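Local coordinates for protein amidase, hydantoinase/carbamoylase family (Burkholderia ambifaria, PDB 5TP4) that probably hydrolyses N-carbamoyl-L-amino acids to the free amino acids, as a zinc-dependent amidase of the peptidase M20 family, at residues 74-88 with 123-135. Sequence-based numbering, arbitrary orientation.
With EDO (1,2-ethanediol), chain U; EDO (1,2-ethanediol), chain S.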
loop_
_atom_site.group_PDB
_atom_site.type_symbol
_atom_site.label_atom_id
_atom_site.label_comp_id
_atom_site.label_asym_id
_atom_site.label_seq_id
_atom_site.Cartn_x
_atom_site.Cartn_y
_atom_site.Cartn_z
ATOM N N PHE B 74 -9.802 29.953 -30.683
ATOM C CA PHE B 74 -9.508 31.368 -30.481
ATOM C C PHE B 74 -10.661 32.247 -30.917
ATOM O O PHE B 74 -11.152 32.114 -32.035
ATOM C CB PHE B 74 -8.299 31.796 -31.308
ATOM C CG PHE B 74 -7.024 31.197 -30.824
ATOM C CD1 PHE B 74 -6.608 29.961 -31.314
ATOM C CD2 PHE B 74 -6.248 31.855 -29.876
ATOM C CE1 PHE B 74 -5.428 29.407 -30.855
ATOM C CE2 PHE B 74 -5.051 31.297 -29.424
ATOM C CZ PHE B 74 -4.659 30.065 -29.900
ATOM N N ALA B 75 -11.050 33.179 -30.067
ATOM C CA ALA B 75 -12.026 34.205 -30.430
ATOM C C ALA B 75 -11.316 35.554 -30.403
ATOM O O ALA B 75 -10.587 35.862 -29.448
ATOM C CB ALA B 75 -13.212 34.212 -29.460
ATOM N N ARG B 76 -11.530 36.362 -31.439
ATOM C CA ARG B 76 -10.759 37.581 -31.651
ATOM C C ARG B 76 -11.643 38.815 -31.580
ATOM O O ARG B 76 -12.700 38.864 -32.214
ATOM C CB ARG B 76 -10.076 37.524 -33.013
ATOM C CG ARG B 76 -9.470 38.838 -33.496
ATOM C CD ARG B 76 -8.150 39.157 -32.844
ATOM N NE ARG B 76 -7.552 40.295 -33.548
ATOM C CZ ARG B 76 -6.252 40.476 -33.733
ATOM N NH1 ARG B 76 -5.375 39.600 -33.247
ATOM N NH2 ARG B 76 -5.841 41.554 -34.392
ATOM N N ARG B 77 -11.194 39.820 -30.819
ATOM C CA ARG B 77 -11.794 41.152 -30.802
ATOM C C ARG B 77 -10.707 42.161 -31.153
ATOM O O ARG B 77 -9.845 42.448 -30.322
ATOM C CB ARG B 77 -12.386 41.478 -29.428
ATOM C CG ARG B 77 -13.141 42.804 -29.362
ATOM C CD ARG B 77 -13.727 42.963 -27.956
ATOM N NE ARG B 77 -14.820 43.936 -27.871
ATOM C CZ ARG B 77 -14.672 45.226 -27.582
ATOM N NH1 ARG B 77 -13.459 45.749 -27.402
ATOM N NH2 ARG B 77 -15.747 45.999 -27.475
ATOM N N ASP B 78 -10.769 42.705 -32.364
ATOM C CA ASP B 78 -9.738 43.624 -32.835
ATOM C C ASP B 78 -9.664 44.843 -31.925
ATOM O O ASP B 78 -10.662 45.270 -31.340
ATOM C CB ASP B 78 -10.069 44.117 -34.237
ATOM C CG ASP B 78 -9.846 43.076 -35.322
ATOM O OD1 ASP B 78 -9.113 42.082 -35.114
ATOM O OD2 ASP B 78 -10.383 43.319 -36.415
ATOM N N GLY B 79 -8.475 45.436 -31.845
ATOM C CA GLY B 79 -8.300 46.726 -31.232
ATOM C C GLY B 79 -8.034 47.774 -32.298
ATOM O O GLY B 79 -8.059 47.512 -33.500
ATOM N N ALA B 80 -7.765 48.990 -31.826
ATOM C CA ALA B 80 -7.503 50.090 -32.745
ATOM C C ALA B 80 -6.138 49.978 -33.404
ATOM O O ALA B 80 -5.936 50.538 -34.486
ATOM C CB ALA B 80 -7.620 51.419 -31.998
ATOM N N ASP B 81 -5.202 49.252 -32.803
ATOM C CA ASP B 81 -3.853 49.115 -33.352
ATOM C C ASP B 81 -3.833 47.848 -34.205
ATOM O O ASP B 81 -3.734 46.736 -33.689
ATOM C CB ASP B 81 -2.836 49.074 -32.216
ATOM C CG ASP B 81 -1.403 49.075 -32.694
ATOM O OD1 ASP B 81 -1.127 48.646 -33.834
ATOM O OD2 ASP B 81 -0.536 49.504 -31.902
ATOM N N ALA B 82 -3.939 48.004 -35.526
ATOM C CA ALA B 82 -4.059 46.822 -36.373
ATOM C C ALA B 82 -2.823 45.938 -36.333
ATOM O O ALA B 82 -2.928 44.745 -36.636
ATOM C CB ALA B 82 -4.345 47.222 -37.823
ATOM N N GLN B 83 -1.655 46.485 -35.981
ATOM C CA GLN B 83 -0.425 45.702 -36.026
ATOM C C GLN B 83 -0.064 45.043 -34.699
ATOM O O GLN B 83 0.790 44.152 -34.694
ATOM C CB GLN B 83 0.754 46.579 -36.496
ATOM N N ALA B 84 -0.686 45.441 -33.590
ATOM C CA ALA B 84 -0.278 44.973 -32.264
ATOM C C ALA B 84 -0.640 43.512 -32.009
ATOM O O ALA B 84 -1.688 43.017 -32.436
ATOM C CB ALA B 84 -0.915 45.841 -31.178
ATOM N N ALA B 85 0.246 42.819 -31.293
ATOM C CA ALA B 85 -0.048 41.479 -30.820
ATOM C C ALA B 85 -1.157 41.532 -29.767
ATOM O O ALA B 85 -1.283 42.526 -29.043
ATOM C CB ALA B 85 1.202 40.845 -30.218
ATOM N N PRO B 86 -1.959 40.475 -29.663
ATOM C CA PRO B 86 -3.103 40.488 -28.744
ATOM C C PRO B 86 -2.710 40.234 -27.294
ATOM O O PRO B 86 -1.692 39.614 -26.977
ATOM C CB PRO B 86 -3.985 39.353 -29.283
ATOM C CG PRO B 86 -2.998 38.368 -29.872
ATOM C CD PRO B 86 -1.905 39.240 -30.465
ATOM N N VAL B 87 -3.572 40.728 -26.415
ATOM C CA VAL B 87 -3.632 40.279 -25.037
ATOM C C VAL B 87 -4.597 39.105 -25.026
ATOM O O VAL B 87 -5.736 39.230 -25.489
ATOM C CB VAL B 87 -4.106 41.403 -24.110
ATOM C CG1 VAL B 87 -4.344 40.834 -22.687
ATOM C CG2 VAL B 87 -3.102 42.538 -24.142
ATOM N N LEU B 88 -4.136 37.965 -24.515
ATOM C CA LEU B 88 -4.861 36.707 -24.632
ATOM C C LEU B 88 -5.378 36.336 -23.256
ATOM O O LEU B 88 -4.621 36.362 -22.289
ATOM C CB LEU B 88 -3.922 35.635 -25.193
ATOM C CG LEU B 88 -4.310 34.225 -25.611
ATOM C CD1 LEU B 88 -5.432 34.191 -26.659
ATOM C CD2 LEU B 88 -3.056 33.566 -26.143
ATOM N N ILE B 123 -16.285 50.175 -25.457
ATOM C CA ILE B 123 -14.847 50.376 -25.292
ATOM C C ILE B 123 -14.124 49.661 -26.418
ATOM O O ILE B 123 -14.372 48.474 -26.681
ATOM C CB ILE B 123 -14.357 49.877 -23.921
ATOM C CG1 ILE B 123 -14.813 50.829 -22.820
ATOM C CG2 ILE B 123 -12.829 49.703 -23.920
ATOM C CD1 ILE B 123 -14.629 50.251 -21.434
ATOM N N VAL B 124 -13.223 50.385 -27.081
ATOM C CA VAL B 124 -12.311 49.821 -28.060
ATOM C C VAL B 124 -10.924 49.810 -27.437
ATOM O O VAL B 124 -10.471 50.831 -26.915
ATOM C CB VAL B 124 -12.328 50.631 -29.363
ATOM C CG1 VAL B 124 -11.330 50.055 -30.339
ATOM C CG2 VAL B 124 -13.729 50.622 -29.948
ATOM N N THR B 125 -10.275 48.658 -27.446
ATOM C CA THR B 125 -8.949 48.588 -26.862
ATOM C C THR B 125 -7.925 49.001 -27.907
ATOM O O THR B 125 -8.221 49.141 -29.099
ATOM C CB THR B 125 -8.651 47.183 -26.318
ATOM O OG1 THR B 125 -8.750 46.220 -27.372
ATOM C CG2 THR B 125 -9.669 46.770 -25.218
ATOM N N ASP B 126 -6.706 49.259 -27.438
ATOM C CA ASP B 126 -5.606 49.534 -28.357
ATOM C C ASP B 126 -5.077 48.225 -28.935
ATOM O O ASP B 126 -5.194 47.966 -30.140
ATOM C CB ASP B 126 -4.513 50.316 -27.624
ATOM C CG ASP B 126 -3.382 50.707 -28.531
ATOM O OD1 ASP B 126 -3.669 51.194 -29.649
ATOM O OD2 ASP B 126 -2.212 50.538 -28.129
ATOM N N LYS B 127 -4.494 47.389 -28.086
ATOM C CA LYS B 127 -4.111 46.064 -28.525
ATOM C C LYS B 127 -5.360 45.205 -28.658
ATOM O O LYS B 127 -6.316 45.362 -27.891
ATOM C CB LYS B 127 -3.165 45.410 -27.531
ATOM C CG LYS B 127 -1.950 46.231 -27.247
ATOM C CD LYS B 127 -0.917 45.376 -26.575
ATOM C CE LYS B 127 0.479 45.868 -26.933
ATOM N NZ LYS B 127 0.822 47.063 -26.141
ATOM N N PRO B 128 -5.381 44.288 -29.614
ATOM C CA PRO B 128 -6.517 43.361 -29.713
ATOM C C PRO B 128 -6.583 42.421 -28.516
ATOM O O PRO B 128 -5.596 42.178 -27.820
ATOM C CB PRO B 128 -6.228 42.592 -31.003
ATOM C CG PRO B 128 -4.706 42.673 -31.145
ATOM C CD PRO B 128 -4.356 44.049 -30.655
ATOM N N LEU B 129 -7.788 41.895 -28.272
ATOM C CA LEU B 129 -8.026 40.857 -27.278
ATOM C C LEU B 129 -8.341 39.548 -27.982
ATOM O O LEU B 129 -8.986 39.538 -29.036
ATOM C CB LEU B 129 -9.207 41.204 -26.346
ATOM C CG LEU B 129 -9.154 42.510 -25.557
ATOM C CD1 LEU B 129 -10.268 42.531 -24.460
ATOM C CD2 LEU B 129 -7.813 42.634 -24.918
ATOM N N GLU B 130 -7.898 38.442 -27.386
ATOM C CA GLU B 130 -8.327 37.131 -27.852
ATOM C C GLU B 130 -8.666 36.294 -26.637
ATOM O O GLU B 130 -8.038 36.442 -25.582
ATOM C CB GLU B 130 -7.254 36.446 -28.704
ATOM C CG GLU B 130 -7.130 37.102 -30.100
ATOM C CD GLU B 130 -6.112 36.420 -31.002
ATOM O OE1 GLU B 130 -5.758 35.261 -30.714
ATOM O OE2 GLU B 130 -5.684 37.030 -32.002
ATOM N N ILE B 131 -9.680 35.459 -26.772
ATOM C CA ILE B 131 -10.017 34.481 -25.748
ATOM C C ILE B 131 -9.669 33.118 -26.330
ATOM O O ILE B 131 -9.938 32.860 -27.511
ATOM C CB ILE B 131 -11.507 34.526 -25.361
ATOM C CG1 ILE B 131 -11.991 35.933 -25.081
ATOM C CG2 ILE B 131 -11.779 33.622 -24.174
ATOM C CD1 ILE B 131 -13.511 35.927 -25.155
ATOM N N VAL B 132 -9.058 32.249 -25.518
ATOM C CA VAL B 132 -8.654 30.936 -26.007
ATOM C C VAL B 132 -9.101 29.834 -25.047
ATOM O O VAL B 132 -9.065 29.989 -23.815
ATOM C CB VAL B 132 -7.122 30.879 -26.271
ATOM C CG1 VAL B 132 -6.316 31.237 -25.017
ATOM C CG2 VAL B 132 -6.703 29.532 -26.831
ATOM N N SER B 133 -9.596 28.743 -25.623
ATOM C CA SER B 133 -9.762 27.493 -24.906
ATOM C C SER B 133 -8.759 26.511 -25.516
ATOM O O SER B 133 -8.876 26.158 -26.692
ATOM C CB SER B 133 -11.210 26.995 -25.024
ATOM O OG SER B 133 -11.335 25.677 -24.512
ATOM N N TRP B 134 -7.785 26.069 -24.717
ATOM C CA TRP B 134 -6.710 25.221 -25.235
ATOM C C TRP B 134 -7.158 23.768 -25.304
ATOM O O TRP B 134 -7.839 23.271 -24.397
ATOM C CB TRP B 134 -5.474 25.310 -24.343
ATOM C CG TRP B 134 -4.950 26.705 -24.105
ATOM C CD1 TRP B 134 -5.137 27.502 -22.984
ATOM C CD2 TRP B 134 -4.139 27.458 -25.007
ATOM N NE1 TRP B 134 -4.471 28.705 -23.163
ATOM C CE2 TRP B 134 -3.871 28.704 -24.396
ATOM C CE3 TRP B 134 -3.640 27.208 -26.293
ATOM C CZ2 TRP B 134 -3.090 29.691 -25.015
ATOM C CZ3 TRP B 134 -2.871 28.181 -26.914
ATOM C CH2 TRP B 134 -2.607 29.415 -26.275
ATOM N N THR B 135 -6.741 23.078 -26.368
ATOM C CA THR B 135 -7.077 21.663 -26.523
ATOM C C THR B 135 -6.453 20.802 -25.433
ATOM O O THR B 135 -5.274 20.956 -25.097
ATOM C CB THR B 135 -6.589 21.168 -27.890
ATOM O OG1 THR B 135 -7.288 21.870 -28.918
ATOM C CG2 THR B 135 -6.799 19.662 -28.039
HETATM C C1 EDO U . -14.405 42.649 -33.990
HETATM O O1 EDO U . -14.525 42.585 -32.560
HETATM C C2 EDO U . -13.928 41.299 -34.493
HETATM O O2 EDO U . -12.513 41.276 -34.316
HETATM C C1 EDO S . -1.394 34.108 -31.353
HETATM O O1 EDO S . -1.263 35.209 -32.260
HETATM C C2 EDO S . -2.766 34.171 -30.708
HETATM O O2 EDO S . -3.751 33.974 -31.732
HETATM O O HOH W 1 -10.763 44.984 -28.321
HETATM O O HOH W 2 -11.734 47.029 -29.373
HETATM O O HOH W 3 -0.438 49.267 -29.156
#
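Strand 129-133 runs antiparallel to strand 74-77, their axes 4.6 Å apart, and on its other edge pairs in parallel with the start of strand 87-91. Ala75 and Ile131 form a hydrogen-bonded pair, as do Arg77 and Leu129, while Val87 N bonds to Pro128 O and Glu130 N to Val87 O. Arg76 and Glu130, a non-hydrogen-bonded pair, meet on one face of the sheet: Arg76 NH1 donates a salt-bridging hydrogen bond of 2.9 Å to Glu130 OE2, which lies in the guanidinium plane and accepts through its anti lone pair. The arginine chain bends at chi2 (78°), and Pro128 CB lies over the centre of one face of the Arg76 guanidinium, 3.4 Å above that plane. Arg76 NE makes a second salt bridge, to Asp78 OD1 at 2.8 Å, linking Arg76, Asp78 and Glu130 in one network. Further along this face Val132 CG2 sits over the Phe74 ring, 3.8 Å from its centroid, a CH-pi contact, and Val132 CG1 packs tightly against Leu88 CD1 at 3.5 Å. The Phe74 edge turns toward the Trp134 face, the planes 87° apart, in an offset edge-to-face pair.

These strands belong to the mixed sheet of the M20 catalytic domain; the excursion from strand 87-91 through helix 105-121 to strand 129-133 is a beta-alpha-beta crossover, and Trp134, bonded through NE1 to Tyr194 OH, lies near the zinc ligand His92. On the opposite face from Arg76, the extended Arg77 chain passes along helix 105-121 and grips Ile123 O end-on with NH1 (3.0 Å) and NH2 (2.9 Å); NH2 also bonds to Asn119 OD1 of that helix. Beyond strand 74-77, Ala80 N donates to Thr125 O and Asp81 N to Asp126 O.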